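Thioesterase (Streptomyces coelicolor, PDB 3QMW) is RedJ, an alpha/beta-hydrolase-fold enzyme of the prodiginine biosynthetic pathway that probably hydrolyses thioesters. Local coordinates at residues Val34-Ala39 and Tyr99-His104; Val86-Glu91 and Arg119-Pro124; Gly103-Ala108 and Gly237-Leu242; Pro126-Val131 and Asp200-Ala205; Ser132-Pro137 and Glu220-Tyr225. All coordinates share one frame; numbering follows the deposited sequence.

Interaction 1: Val34-Ala39 and Tyr99-His104; sequences VCFPYA and YALFGH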
# COMPACT_ATOMS: atom_id res chain seq x y z
N VAL D 34 6.40 -1.95 15.14
CA VAL D 34 7.04 -3.04 15.84
C VAL D 34 6.38 -4.35 15.43
O VAL D 34 5.22 -4.62 15.75
CB VAL D 34 6.95 -2.82 17.37
CG1 VAL D 34 7.61 -3.95 18.13
CG2 VAL D 34 7.59 -1.48 17.75
N CYS D 35 7.14 -5.18 14.71
CA CYS D 35 6.60 -6.31 14.00
C CYS D 35 7.03 -7.65 14.61
O CYS D 35 8.21 -7.89 14.81
CB CYS D 35 7.06 -6.24 12.55
SG CYS D 35 6.75 -4.66 11.70
N PHE D 36 6.05 -8.52 14.87
CA PHE D 36 6.28 -9.81 15.50
C PHE D 36 6.04 -10.96 14.54
O PHE D 36 4.98 -11.03 13.91
CB PHE D 36 5.38 -9.97 16.71
CG PHE D 36 5.72 -9.02 17.81
CD1 PHE D 36 4.85 -7.99 18.15
CD2 PHE D 36 6.93 -9.13 18.48
CE1 PHE D 36 5.17 -7.10 19.16
CE2 PHE D 36 7.27 -8.24 19.51
CZ PHE D 36 6.39 -7.22 19.85
N PRO D 37 7.02 -11.89 14.43
CA PRO D 37 6.88 -12.98 13.47
C PRO D 37 5.99 -14.10 13.93
O PRO D 37 5.48 -14.09 15.05
CB PRO D 37 8.32 -13.49 13.31
CG PRO D 37 9.19 -12.46 13.94
CD PRO D 37 8.36 -11.88 15.02
N TYR D 38 5.81 -15.07 13.05
CA TYR D 38 4.99 -16.22 13.36
C TYR D 38 5.85 -17.22 14.11
O TYR D 38 7.07 -17.04 14.25
CB TYR D 38 4.38 -16.84 12.10
CG TYR D 38 5.32 -16.95 10.92
CD1 TYR D 38 5.25 -16.04 9.86
CD2 TYR D 38 6.26 -17.96 10.85
CE1 TYR D 38 6.12 -16.14 8.77
CE2 TYR D 38 7.13 -18.06 9.78
CZ TYR D 38 7.06 -17.14 8.74
OH TYR D 38 7.92 -17.23 7.67
N ALA D 39 5.18 -18.27 14.60
CA ALA D 39 5.84 -19.38 15.27
C ALA D 39 6.90 -19.95 14.37
O ALA D 39 6.59 -20.41 13.28
CB ALA D 39 4.84 -20.46 15.62
N TYR D 99 4.18 4.81 18.20
CA TYR D 99 4.49 3.47 17.74
C TYR D 99 3.21 2.66 17.63
O TYR D 99 2.16 3.05 18.15
CB TYR D 99 5.46 2.79 18.71
CG TYR D 99 4.82 2.34 20.00
CD1 TYR D 99 4.36 3.26 20.94
CD2 TYR D 99 4.68 0.98 20.30
CE1 TYR D 99 3.76 2.85 22.13
CE2 TYR D 99 4.09 0.56 21.49
CZ TYR D 99 3.63 1.50 22.40
OH TYR D 99 3.04 1.07 23.58
N ALA D 100 3.29 1.54 16.92
CA ALA D 100 2.19 0.59 16.84
C ALA D 100 2.71 -0.85 16.77
O ALA D 100 3.92 -1.08 16.70
CB ALA D 100 1.30 0.89 15.65
N LEU D 101 1.79 -1.80 16.78
CA LEU D 101 2.15 -3.21 16.86
C LEU D 101 1.52 -3.96 15.72
O LEU D 101 0.31 -3.86 15.50
CB LEU D 101 1.69 -3.81 18.21
CG LEU D 101 2.13 -3.06 19.47
CD1 LEU D 101 1.42 -3.58 20.71
CD2 LEU D 101 3.67 -3.09 19.63
N PHE D 102 2.37 -4.70 14.99
CA PHE D 102 1.94 -5.75 14.08
C PHE D 102 2.41 -7.14 14.54
O PHE D 102 3.57 -7.32 14.91
CB PHE D 102 2.48 -5.56 12.66
CG PHE D 102 2.17 -6.72 11.78
CD1 PHE D 102 0.93 -6.85 11.19
CD2 PHE D 102 3.07 -7.76 11.64
CE1 PHE D 102 0.61 -7.96 10.43
CE2 PHE D 102 2.75 -8.88 10.89
CZ PHE D 102 1.53 -8.98 10.28
N GLY D 103 1.51 -8.12 14.47
CA GLY D 103 1.89 -9.49 14.70
C GLY D 103 1.12 -10.44 13.81
O GLY D 103 -0.06 -10.24 13.58
N HIS D 104 1.76 -11.47 13.32
CA HIS D 104 1.07 -12.46 12.56
C HIS D 104 1.05 -13.75 13.31
O HIS D 104 2.06 -14.26 13.65
CB HIS D 104 1.77 -12.68 11.23
CG HIS D 104 1.15 -13.74 10.39
ND1 HIS D 104 -0.10 -13.63 9.86
CD2 HIS D 104 1.62 -14.93 9.98
CE1 HIS D 104 -0.40 -14.72 9.19
NE2 HIS D 104 0.63 -15.53 9.25
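Val34-Phe36 and the strand 99-104 run parallel, their axes 4.6 Å apart at closest and 16° from exact alignment, with Val34 beside Leu101, Cys35 beside Phe102 and Phe36 beside Gly103. Main-chain bonds join Val34 N to Ala100 O, Phe102 N to Val34 O, and Phe36 N to Phe102 O at 2.8 Å. The next one, His104 N to Phe36 O at 3.3 Å, is weak, and here the chain of Pro37 and Tyr38 leaves the strand. On one face of the sheet Leu101 uses a single methyl twice: its CD2 lies 4.0 Å from Val34 CB and 4.3 Å from Phe36 CE1. The Phe36 ring is turned beside its own backbone N (chi1 -67°), which brings CD1 within 3.5 Å of Phe102 O. Gly103, opposite, adds no side chain to this face. On the other face Cys35 CB comes to the edge of the Phe102 ring, 4.4 Å from Phe102 CD2. Past the strand end, Tyr38 CD1 meets the edge of the His104 imidazole, 3.8 Å from His104 CD2, as the two side chains cross obliquely. The pair sits in the middle of the parallel sheet, between strands 57-61 and 129-132. Helix 106-120 packs on the Phe36 and Leu101 side through Leu110, Ala111 and Ala115, while Phe46 touches Cys35 and Trp49 meets Phe102 on the other.

Interaction 2: Val86-Glu91 and Arg119-Pro124; sequences VADALE and RRRGAP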
# COMPACT_ATOMS: atom_id res chain seq x y z
N VAL D 86 10.26 -8.59 26.16
CA VAL D 86 10.04 -7.73 24.99
C VAL D 86 9.81 -6.26 25.36
O VAL D 86 10.36 -5.35 24.73
CB VAL D 86 8.83 -8.24 24.14
CG1 VAL D 86 8.29 -7.14 23.22
CG2 VAL D 86 9.21 -9.48 23.34
N ALA D 87 8.98 -6.04 26.38
CA ALA D 87 8.66 -4.70 26.83
C ALA D 87 9.89 -4.05 27.47
O ALA D 87 10.17 -2.87 27.24
CB ALA D 87 7.49 -4.73 27.81
N ASP D 88 10.65 -4.84 28.24
CA ASP D 88 11.91 -4.36 28.79
C ASP D 88 12.76 -3.78 27.67
O ASP D 88 13.12 -2.61 27.71
CB ASP D 88 12.68 -5.50 29.49
CG ASP D 88 12.02 -5.94 30.80
OD1 ASP D 88 11.31 -5.12 31.44
OD2 ASP D 88 12.22 -7.11 31.20
N ALA D 89 13.03 -4.61 26.66
CA ALA D 89 13.78 -4.20 25.47
C ALA D 89 13.27 -2.92 24.79
O ALA D 89 14.06 -2.05 24.40
CB ALA D 89 13.78 -5.35 24.47
N LEU D 90 11.95 -2.81 24.66
CA LEU D 90 11.35 -1.63 24.04
C LEU D 90 11.58 -0.39 24.89
O LEU D 90 11.98 0.65 24.37
CB LEU D 90 9.86 -1.84 23.82
CG LEU D 90 9.53 -2.82 22.69
CD1 LEU D 90 8.10 -3.33 22.82
CD2 LEU D 90 9.76 -2.15 21.35
N GLU D 91 11.32 -0.50 26.19
CA GLU D 91 11.55 0.61 27.12
C GLU D 91 13.03 0.98 27.16
O GLU D 91 13.37 2.16 27.31
CB GLU D 91 11.03 0.27 28.54
CG GLU D 91 9.50 0.28 28.70
CD GLU D 91 9.02 0.15 30.16
OE1 GLU D 91 9.72 -0.49 30.98
OE2 GLU D 91 7.93 0.69 30.49
N ARG D 119 0.73 -1.36 29.26
CA ARG D 119 -0.34 -0.64 29.97
C ARG D 119 -0.14 -0.73 31.48
O ARG D 119 -0.11 0.30 32.16
CB ARG D 119 -1.74 -1.18 29.61
CG ARG D 119 -2.90 -0.53 30.38
CD ARG D 119 -4.25 -0.85 29.77
NE ARG D 119 -4.61 -2.26 29.91
CZ ARG D 119 -5.80 -2.78 29.61
NH1 ARG D 119 -6.79 -2.02 29.13
NH2 ARG D 119 -6.03 -4.08 29.78
N ARG D 120 -0.01 -1.96 31.98
CA ARG D 120 0.23 -2.18 33.42
C ARG D 120 1.41 -1.36 33.95
O ARG D 120 1.35 -0.84 35.06
CB ARG D 120 0.46 -3.67 33.72
CG ARG D 120 -0.67 -4.61 33.28
CD ARG D 120 -0.74 -5.89 34.14
NE ARG D 120 0.58 -6.44 34.45
CZ ARG D 120 1.22 -7.38 33.73
NH1 ARG D 120 2.42 -7.80 34.12
NH2 ARG D 120 0.67 -7.90 32.64
N ARG D 121 2.46 -1.24 33.14
CA ARG D 121 3.64 -0.46 33.52
C ARG D 121 3.42 1.03 33.29
O ARG D 121 4.28 1.85 33.62
CB ARG D 121 4.85 -0.92 32.72
CG ARG D 121 5.28 -2.37 32.98
CD ARG D 121 6.60 -2.64 32.30
NE ARG D 121 6.96 -4.06 32.25
CZ ARG D 121 8.13 -4.53 31.79
NH1 ARG D 121 9.06 -3.69 31.34
NH2 ARG D 121 8.37 -5.84 31.79
N GLY D 122 2.27 1.38 32.71
CA GLY D 122 1.93 2.76 32.45
C GLY D 122 2.80 3.40 31.39
O GLY D 122 3.13 4.58 31.49
N ALA D 123 3.17 2.62 30.38
CA ALA D 123 3.97 3.12 29.26
C ALA D 123 3.08 3.85 28.26
O ALA D 123 1.91 3.49 28.13
CB ALA D 123 4.69 1.98 28.58
N PRO D 124 3.62 4.87 27.55
CA PRO D 124 2.81 5.62 26.58
C PRO D 124 2.15 4.68 25.57
O PRO D 124 2.85 3.94 24.89
CB PRO D 124 3.83 6.54 25.89
CG PRO D 124 5.00 6.59 26.80
CD PRO D 124 5.03 5.30 27.55
O HOH W 1 7.26 1.28 33.20
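Arg121 reaches across from the end of one helix to Asp88 and Glu91 of another, its chain extended from CG to NE so that the guanidinium arrives between the two acids. Asp88 comes at about a right angle to it. Its OD1 takes Arg121 NH1 at 2.7 Å and, more weakly, NH2 at 3.0 Å, so one carboxylate oxygen is gripped by both terminal nitrogens. NH1 meets that oxygen on its anti side, 32° out of the carboxylate plane. Glu91 is turned quite differently. Its OE1 lies in the guanidinium plane, 3.3 Å from Arg121 NH1, but NH1 stands above the carboxylate, 63° out of its plane, and the two flat groups are 62° apart. NH1 is thus shared between two acids, so the positive charge is probably well compensated. Ala87 lies over one face of the guanidinium, with its CB 4.0 Å from Arg121 CZ. The other oxygen, Glu91 OE2, is joined to the arginine backbone through a water that donates to it at 2.9 Å and to Arg121 O at 3.1 Å; Ala123 CB is 4.0 Å from the same OE2. Gly122, at positive phi, follows the last turn of the helix in a Schellman motif. Trp11 and Phe12 of the second subunit pack on Val86, Ala89 and Leu90, elsewhere on helix 79-91. The arrangement is a surface salt-bridge network between two helices that flank strand 99-104 in the chain order of this alpha/beta-hydrolase fold.

Interaction 3: Gly103-Ala108 and Gly237-Leu242; sequences GHSMGA and GNHFFL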
# COMPACT_ATOMS: atom_id res chain seq x y z
N GLY D 103 1.51 -8.12 14.47
CA GLY D 103 1.89 -9.49 14.70
C GLY D 103 1.12 -10.44 13.81
O GLY D 103 -0.06 -10.24 13.58
N HIS D 104 1.76 -11.47 13.32
CA HIS D 104 1.07 -12.46 12.56
C HIS D 104 1.05 -13.75 13.31
O HIS D 104 2.06 -14.26 13.65
CB HIS D 104 1.77 -12.68 11.23
CG HIS D 104 1.15 -13.74 10.39
ND1 HIS D 104 -0.10 -13.63 9.86
CD2 HIS D 104 1.62 -14.93 9.98
CE1 HIS D 104 -0.40 -14.72 9.19
NE2 HIS D 104 0.63 -15.53 9.25
N SER D 105 -0.12 -14.32 13.53
CA SER D 105 -0.17 -15.59 14.21
C SER D 105 0.44 -15.44 15.60
O SER D 105 0.08 -14.58 16.34
CB SER D 105 0.55 -16.63 13.39
OG SER D 105 0.13 -17.91 13.73
N MET D 106 1.31 -16.34 15.97
CA MET D 106 1.93 -16.28 17.26
C MET D 106 2.32 -14.86 17.58
O MET D 106 2.25 -14.46 18.71
CB MET D 106 3.09 -17.25 17.35
CG MET D 106 3.79 -17.33 18.66
SD MET D 106 5.09 -16.14 18.73
CE MET D 106 6.25 -16.94 19.74
N GLY D 107 2.79 -14.13 16.59
CA GLY D 107 3.11 -12.71 16.71
C GLY D 107 1.92 -11.84 17.12
O GLY D 107 2.09 -10.84 17.80
N ALA D 108 0.73 -12.21 16.67
CA ALA D 108 -0.50 -11.51 17.05
C ALA D 108 -0.79 -11.66 18.54
O ALA D 108 -0.96 -10.67 19.26
CB ALA D 108 -1.67 -12.05 16.26
N GLY D 237 -6.25 -16.06 0.55
CA GLY D 237 -5.06 -16.87 0.75
C GLY D 237 -5.05 -17.59 2.08
O GLY D 237 -6.09 -17.70 2.75
N ASN D 238 -3.87 -18.06 2.48
CA ASN D 238 -3.74 -19.03 3.56
C ASN D 238 -3.07 -18.46 4.80
O ASN D 238 -2.73 -17.28 4.85
CB ASN D 238 -3.03 -20.29 3.03
CG ASN D 238 -1.60 -20.04 2.58
OD1 ASN D 238 -0.92 -19.12 3.05
ND2 ASN D 238 -1.12 -20.89 1.67
N HIS D 239 -2.89 -19.30 5.81
CA HIS D 239 -2.24 -18.91 7.06
C HIS D 239 -0.86 -18.29 6.84
O HIS D 239 -0.41 -17.48 7.65
CB HIS D 239 -2.13 -20.14 7.97
CG HIS D 239 -1.78 -19.81 9.39
ND1 HIS D 239 -2.74 -19.69 10.38
CD2 HIS D 239 -0.59 -19.61 10.00
CE1 HIS D 239 -2.14 -19.42 11.53
NE2 HIS D 239 -0.84 -19.36 11.33
N PHE D 240 -0.18 -18.67 5.75
CA PHE D 240 1.18 -18.20 5.46
C PHE D 240 1.30 -17.19 4.30
O PHE D 240 2.41 -16.93 3.80
CB PHE D 240 2.10 -19.40 5.22
CG PHE D 240 2.71 -19.95 6.47
CD1 PHE D 240 2.19 -21.09 7.07
CD2 PHE D 240 3.81 -19.33 7.04
CE1 PHE D 240 2.75 -21.60 8.23
CE2 PHE D 240 4.38 -19.83 8.21
CZ PHE D 240 3.85 -20.97 8.80
N PHE D 241 0.18 -16.61 3.89
CA PHE D 241 0.19 -15.58 2.83
C PHE D 241 1.33 -14.55 2.99
O PHE D 241 1.89 -14.08 1.98
CB PHE D 241 -1.18 -14.86 2.75
CG PHE D 241 -1.47 -13.91 3.91
CD1 PHE D 241 -0.79 -12.70 4.03
CD2 PHE D 241 -2.45 -14.21 4.84
CE1 PHE D 241 -1.07 -11.83 5.08
CE2 PHE D 241 -2.74 -13.34 5.88
CZ PHE D 241 -2.05 -12.16 6.00
N LEU D 242 1.68 -14.23 4.24
CA LEU D 242 2.65 -13.18 4.59
C LEU D 242 4.01 -13.30 3.89
O LEU D 242 4.69 -12.30 3.69
CB LEU D 242 2.87 -13.17 6.11
CG LEU D 242 3.63 -11.96 6.67
CD1 LEU D 242 2.89 -10.70 6.32
CD2 LEU D 242 3.81 -12.07 8.15
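The backbones of Ser105 and His239 stay apart, Ser105 CA 8.2 Å from His239 CA, and side chains do the bridging. Segment 103-108 turns sharply from strand into helix, with Ser105 at a positive phi of 60°. Segment 237-242 makes a type I turn from Asn238 to Phe241 and runs on into a 3-10 turn. Ser105 OG, anti to its backbone N, points to the edge of the His239 ring and is hydrogen-bonded to NE2 at 3.0 Å. Its neighbour His104 reaches the same residue by another route: NE2 donates to His239 O at 2.7 Å. That oxygen lies in the imidazole plane and the nitrogen sits nearly straight beyond the carbonyl, yet the bond is bent at the hydrogen, to 136°. The edge of the His104 ring is directed at the face of Phe241, centroids 5.5 Å apart and planes at 66°. Leu242 slides past in the opposite sense, with CB over one face of the imidazole and CD2 3.7 Å from His104 CB. Ser132 OG bonds ND1 of His104, and Asp211 OD1 bonds ND1 of His239. The Gly-His-Ser-Met-Gly sequence and the strained serine fit a nucleophile elbow, and Ser105, His239 and Asp211 are arranged like a Ser-His-Asp catalytic triad. His104 would then be second shell: by holding the backbone of His239 it probably helps keep that imidazole in line with the serine hydroxyl.

Interaction 4: Pro126-Val131 and Asp200-Ala205; sequences PRHLFV and DCPTTA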
# COMPACT_ATOMS: atom_id res chain seq x y z
N PRO D 126 -0.08 2.69 22.51
CA PRO D 126 0.21 2.58 21.08
C PRO D 126 -0.85 3.25 20.21
O PRO D 126 -1.97 3.47 20.66
CB PRO D 126 0.18 1.07 20.85
CG PRO D 126 -0.87 0.59 21.77
CD PRO D 126 -0.78 1.48 23.00
N ARG D 127 -0.47 3.53 18.97
CA ARG D 127 -1.36 4.20 18.01
C ARG D 127 -2.35 3.23 17.42
O ARG D 127 -3.52 3.57 17.24
CB ARG D 127 -0.54 4.84 16.88
CG ARG D 127 0.44 5.91 17.35
CD ARG D 127 -0.26 7.25 17.57
NE ARG D 127 0.36 8.04 18.64
CZ ARG D 127 -0.02 8.04 19.93
NH1 ARG D 127 -1.04 7.29 20.35
NH2 ARG D 127 0.64 8.81 20.80
N HIS D 128 -1.89 2.02 17.12
CA HIS D 128 -2.71 1.02 16.46
C HIS D 128 -2.23 -0.38 16.81
O HIS D 128 -1.09 -0.56 17.22
CB HIS D 128 -2.65 1.22 14.94
CG HIS D 128 -3.95 0.98 14.25
ND1 HIS D 128 -4.78 2.01 13.85
CD2 HIS D 128 -4.59 -0.17 13.91
CE1 HIS D 128 -5.86 1.51 13.29
NE2 HIS D 128 -5.78 0.19 13.32
N LEU D 129 -3.11 -1.36 16.67
CA LEU D 129 -2.76 -2.76 16.84
C LEU D 129 -3.22 -3.57 15.63
O LEU D 129 -4.42 -3.66 15.37
CB LEU D 129 -3.39 -3.33 18.13
CG LEU D 129 -3.26 -4.84 18.37
CD1 LEU D 129 -1.80 -5.25 18.48
CD2 LEU D 129 -4.01 -5.24 19.62
N PHE D 130 -2.27 -4.17 14.92
CA PHE D 130 -2.57 -5.02 13.77
C PHE D 130 -2.26 -6.47 14.08
O PHE D 130 -1.20 -6.79 14.63
CB PHE D 130 -1.73 -4.59 12.57
CG PHE D 130 -1.79 -3.13 12.28
CD1 PHE D 130 -2.82 -2.61 11.51
CD2 PHE D 130 -0.82 -2.28 12.78
CE1 PHE D 130 -2.88 -1.26 11.25
CE2 PHE D 130 -0.87 -0.93 12.52
CZ PHE D 130 -1.89 -0.41 11.75
N VAL D 131 -3.19 -7.35 13.74
CA VAL D 131 -3.00 -8.78 13.95
C VAL D 131 -3.53 -9.53 12.74
O VAL D 131 -4.69 -9.38 12.39
CB VAL D 131 -3.71 -9.29 15.24
CG1 VAL D 131 -3.44 -8.38 16.43
CG2 VAL D 131 -5.22 -9.46 15.01
N ASP D 200 -7.76 0.37 24.99
CA ASP D 200 -8.35 1.61 24.48
C ASP D 200 -7.87 1.97 23.06
O ASP D 200 -8.50 2.79 22.38
CB ASP D 200 -8.08 2.78 25.43
CG ASP D 200 -8.78 2.61 26.78
OD1 ASP D 200 -9.85 1.97 26.83
OD2 ASP D 200 -8.25 3.15 27.79
N CYS D 201 -6.75 1.37 22.62
CA CYS D 201 -6.22 1.64 21.28
C CYS D 201 -7.06 0.95 20.21
O CYS D 201 -7.77 -0.02 20.50
CB CYS D 201 -4.75 1.20 21.16
SG CYS D 201 -4.52 -0.58 20.91
N PRO D 202 -7.00 1.46 18.96
CA PRO D 202 -7.76 0.89 17.86
C PRO D 202 -7.06 -0.32 17.24
O PRO D 202 -5.83 -0.35 17.14
CB PRO D 202 -7.84 2.05 16.86
CG PRO D 202 -6.61 2.82 17.10
CD PRO D 202 -6.28 2.68 18.56
N THR D 203 -7.86 -1.29 16.82
CA THR D 203 -7.37 -2.60 16.44
C THR D 203 -7.84 -2.96 15.04
O THR D 203 -9.00 -2.74 14.70
CB THR D 203 -7.87 -3.66 17.45
OG1 THR D 203 -7.15 -3.50 18.67
CG2 THR D 203 -7.67 -5.08 16.93
N THR D 204 -6.94 -3.51 14.23
CA THR D 204 -7.29 -4.01 12.92
C THR D 204 -6.83 -5.46 12.78
O THR D 204 -5.67 -5.77 13.05
CB THR D 204 -6.65 -3.18 11.81
OG1 THR D 204 -6.68 -1.79 12.17
CG2 THR D 204 -7.38 -3.41 10.49
N ALA D 205 -7.74 -6.34 12.37
CA ALA D 205 -7.46 -7.76 12.29
C ALA D 205 -7.67 -8.30 10.88
O ALA D 205 -8.67 -7.98 10.23
CB ALA D 205 -8.32 -8.53 13.28
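Leu129 bonds with both Pro202 and Thr204 across this parallel pair, in which Leu129 lies beside Thr203, Phe130 beside Thr204 and Val131 beside Ala205. Leu129 N donates to Pro202 O at 2.9 Å, Thr204 N to Leu129 O at 2.8 Å, and Val131 N to Thr204 O at 3.0 Å. One side-chain hydrogen bond is added: His128 NE2 donates to Thr204 OG1, which lies at the edge of the imidazole. The modelled 2.5 Å is very short, so the exact length is doubtful. A CH-pi contact holds the same ring, Pro202 CG standing over a face 4.2 Å from the His128 centroid. Apolar contacts lie mainly on the Leu129 and Val131 side. Cys201 SG stands between its backbone N and carbonyl carbon (chi1 79°), placing it against Leu129 CB and 3.9 Å from Pro126 CG. Further along that face Val131 CG2 is 3.7 Å from Ala205 CB. On the other face, Phe130 and Thr204 lie side by side and point the same way, Phe130 CD1 being 3.9 Å from Thr204 CB. An alanine in place of His128 would probably leave Thr204 OG1 without its ring donor and open a gap beside Pro202. Thr204 OG1 is also hydrogen-bonded to Glu258 OE1 of helix 246-258, so the hydroxyl links imidazole to carboxylate, and the nearby negative charge may favour a protonated His128.

Interaction 5: Ser132-Pro137 and Glu220-Tyr225; sequences SGSRAP and EAWRPY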
# COMPACT_ATOMS: atom_id res chain seq x y z
N SER D 132 -2.68 -10.35 12.13
CA SER D 132 -3.11 -11.15 11.00
C SER D 132 -3.00 -12.64 11.31
O SER D 132 -2.19 -13.04 12.13
CB SER D 132 -2.30 -10.80 9.75
OG SER D 132 -0.92 -10.94 9.99
N GLY D 133 -3.84 -13.44 10.66
CA GLY D 133 -3.85 -14.88 10.81
C GLY D 133 -3.86 -15.38 12.25
O GLY D 133 -3.27 -16.41 12.55
N SER D 134 -4.55 -14.66 13.13
CA SER D 134 -4.62 -15.06 14.55
C SER D 134 -6.04 -15.02 15.09
O SER D 134 -6.75 -14.03 14.93
CB SER D 134 -3.72 -14.14 15.39
OG SER D 134 -3.81 -14.47 16.76
N ARG D 135 -6.45 -16.11 15.72
CA ARG D 135 -7.71 -16.16 16.48
C ARG D 135 -7.65 -15.26 17.71
O ARG D 135 -6.57 -14.83 18.13
CB ARG D 135 -7.99 -17.59 16.94
CG ARG D 135 -6.90 -18.14 17.90
CD ARG D 135 -7.13 -19.57 18.31
NE ARG D 135 -7.34 -20.44 17.16
CZ ARG D 135 -7.48 -21.76 17.25
NH1 ARG D 135 -7.40 -22.37 18.44
NH2 ARG D 135 -7.68 -22.47 16.15
N ALA D 136 -8.81 -14.97 18.29
CA ALA D 136 -8.86 -14.18 19.51
C ALA D 136 -8.16 -14.92 20.67
O ALA D 136 -8.25 -16.15 20.75
CB ALA D 136 -10.30 -13.89 19.87
N PRO D 137 -7.48 -14.18 21.56
CA PRO D 137 -6.71 -14.74 22.69
C PRO D 137 -7.42 -15.80 23.53
O PRO D 137 -6.87 -16.90 23.73
CB PRO D 137 -6.38 -13.50 23.53
CG PRO D 137 -6.32 -12.40 22.53
CD PRO D 137 -7.30 -12.72 21.45
N GLU D 220 -13.05 -12.29 14.05
CA GLU D 220 -14.12 -11.44 14.55
C GLU D 220 -14.09 -11.36 16.07
O GLU D 220 -14.39 -10.32 16.64
CB GLU D 220 -15.48 -11.98 14.10
CG GLU D 220 -16.70 -11.08 14.47
CD GLU D 220 -16.72 -9.75 13.72
OE1 GLU D 220 -16.24 -9.70 12.57
OE2 GLU D 220 -17.23 -8.76 14.29
N ALA D 221 -13.72 -12.46 16.72
CA ALA D 221 -13.69 -12.55 18.19
C ALA D 221 -12.74 -11.55 18.90
O ALA D 221 -12.81 -11.40 20.11
CB ALA D 221 -13.38 -13.99 18.63
N TRP D 222 -11.87 -10.88 18.14
CA TRP D 222 -11.01 -9.83 18.69
C TRP D 222 -11.76 -8.55 19.05
O TRP D 222 -11.23 -7.70 19.77
CB TRP D 222 -9.91 -9.44 17.68
CG TRP D 222 -8.76 -10.38 17.60
CD1 TRP D 222 -8.63 -11.47 16.79
CD2 TRP D 222 -7.53 -10.28 18.35
NE1 TRP D 222 -7.41 -12.06 16.99
CE2 TRP D 222 -6.72 -11.36 17.94
CE3 TRP D 222 -7.05 -9.40 19.32
CZ2 TRP D 222 -5.45 -11.57 18.48
CZ3 TRP D 222 -5.79 -9.61 19.85
CH2 TRP D 222 -5.01 -10.69 19.43
N ARG D 223 -12.97 -8.39 18.51
CA ARG D 223 -13.69 -7.11 18.58
C ARG D 223 -13.80 -6.57 20.01
O ARG D 223 -13.37 -5.44 20.27
CB ARG D 223 -15.07 -7.22 17.92
CG ARG D 223 -15.96 -5.97 18.01
CD ARG D 223 -17.32 -6.20 17.37
NE ARG D 223 -17.20 -6.55 15.96
CZ ARG D 223 -16.98 -5.68 14.97
NH1 ARG D 223 -16.84 -4.38 15.20
NH2 ARG D 223 -16.89 -6.13 13.72
N PRO D 224 -14.34 -7.39 20.94
CA PRO D 224 -14.49 -6.93 22.32
C PRO D 224 -13.18 -6.79 23.09
O PRO D 224 -13.22 -6.40 24.25
CB PRO D 224 -15.38 -8.01 22.95
CG PRO D 224 -15.06 -9.23 22.19
CD PRO D 224 -14.84 -8.77 20.78
N TYR D 225 -12.04 -7.11 22.47
CA TYR D 225 -10.73 -6.93 23.11
C TYR D 225 -10.24 -5.49 23.10
O TYR D 225 -9.19 -5.19 23.67
CB TYR D 225 -9.67 -7.85 22.48
CG TYR D 225 -9.75 -9.25 23.02
CD1 TYR D 225 -10.59 -10.20 22.44
CD2 TYR D 225 -9.00 -9.63 24.13
CE1 TYR D 225 -10.68 -11.49 22.95
CE2 TYR D 225 -9.07 -10.93 24.64
CZ TYR D 225 -9.92 -11.85 24.05
OH TYR D 225 -10.01 -13.12 24.56
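Trp222 and Tyr225 each turn a face to Pro137. Over the indole, Pro137 CD stands 3.6 Å from the centroid of the six-membered ring and Ala136 CA 3.8 Å from that of the five-membered ring, two CH-pi contacts on adjacent parts of the aromatic system. Over the phenol ring the same CD lies 3.9 Å from the centroid, so one methylene serves two aromatic faces; the edge of Tyr225 is turned to the carbonyls of Ala221 and Trp222. This is a loop-to-loop contact of the alpha/beta-hydrolase fold, joining the loop after strand 129-132 to the turn before strand 230-235. Pro137 meets Trp222 at about a right angle and Tyr225 tip to tip. At the indole edge, NE1 donates to Ser134 O at 2.9 Å, with an angle at the hydrogen of 155°. The oxygen is near the indole plane, but the nitrogen stands 52° out of the carbonyl plane. A leucine in place of Trp222 would probably leave Ser134 O without this donor and Pro137 without one of its two aromatic faces. Tyr225 OH is bonded to His138 ND1, and Val131 also touches Trp222. Type I turn Glu220-Arg223 carries the tryptophan, and Arg223 NE and NH2 both grip Glu220 OE2. Beside the rings the methyls meet tightly, with Ala136 CB just 3.3 Å from Ala221 CB.

Interactions 1 and 4 are neighbouring seams of one parallel sheet, stitched together where Leu101 O meets Phe130 N at 2.7 Å. The probable active site of interaction 3 grows from the end of interaction 1, sharing Gly103 and His104, the centres of the two contacts 10 Å apart. Interaction 5 continues the strand of interaction 4 and flanks that site: Ser132 O lies 2.8 Å from Ser105 N, and Gly133 O is 3.4 Å from His239 CE1. Interaction 2 stands apart at the surface, its centre 24 Å from that of interaction 3, although both use helix 106-120; it touches interaction 1 where Val86 CG1 is 3.9 Å from Phe36 CZ.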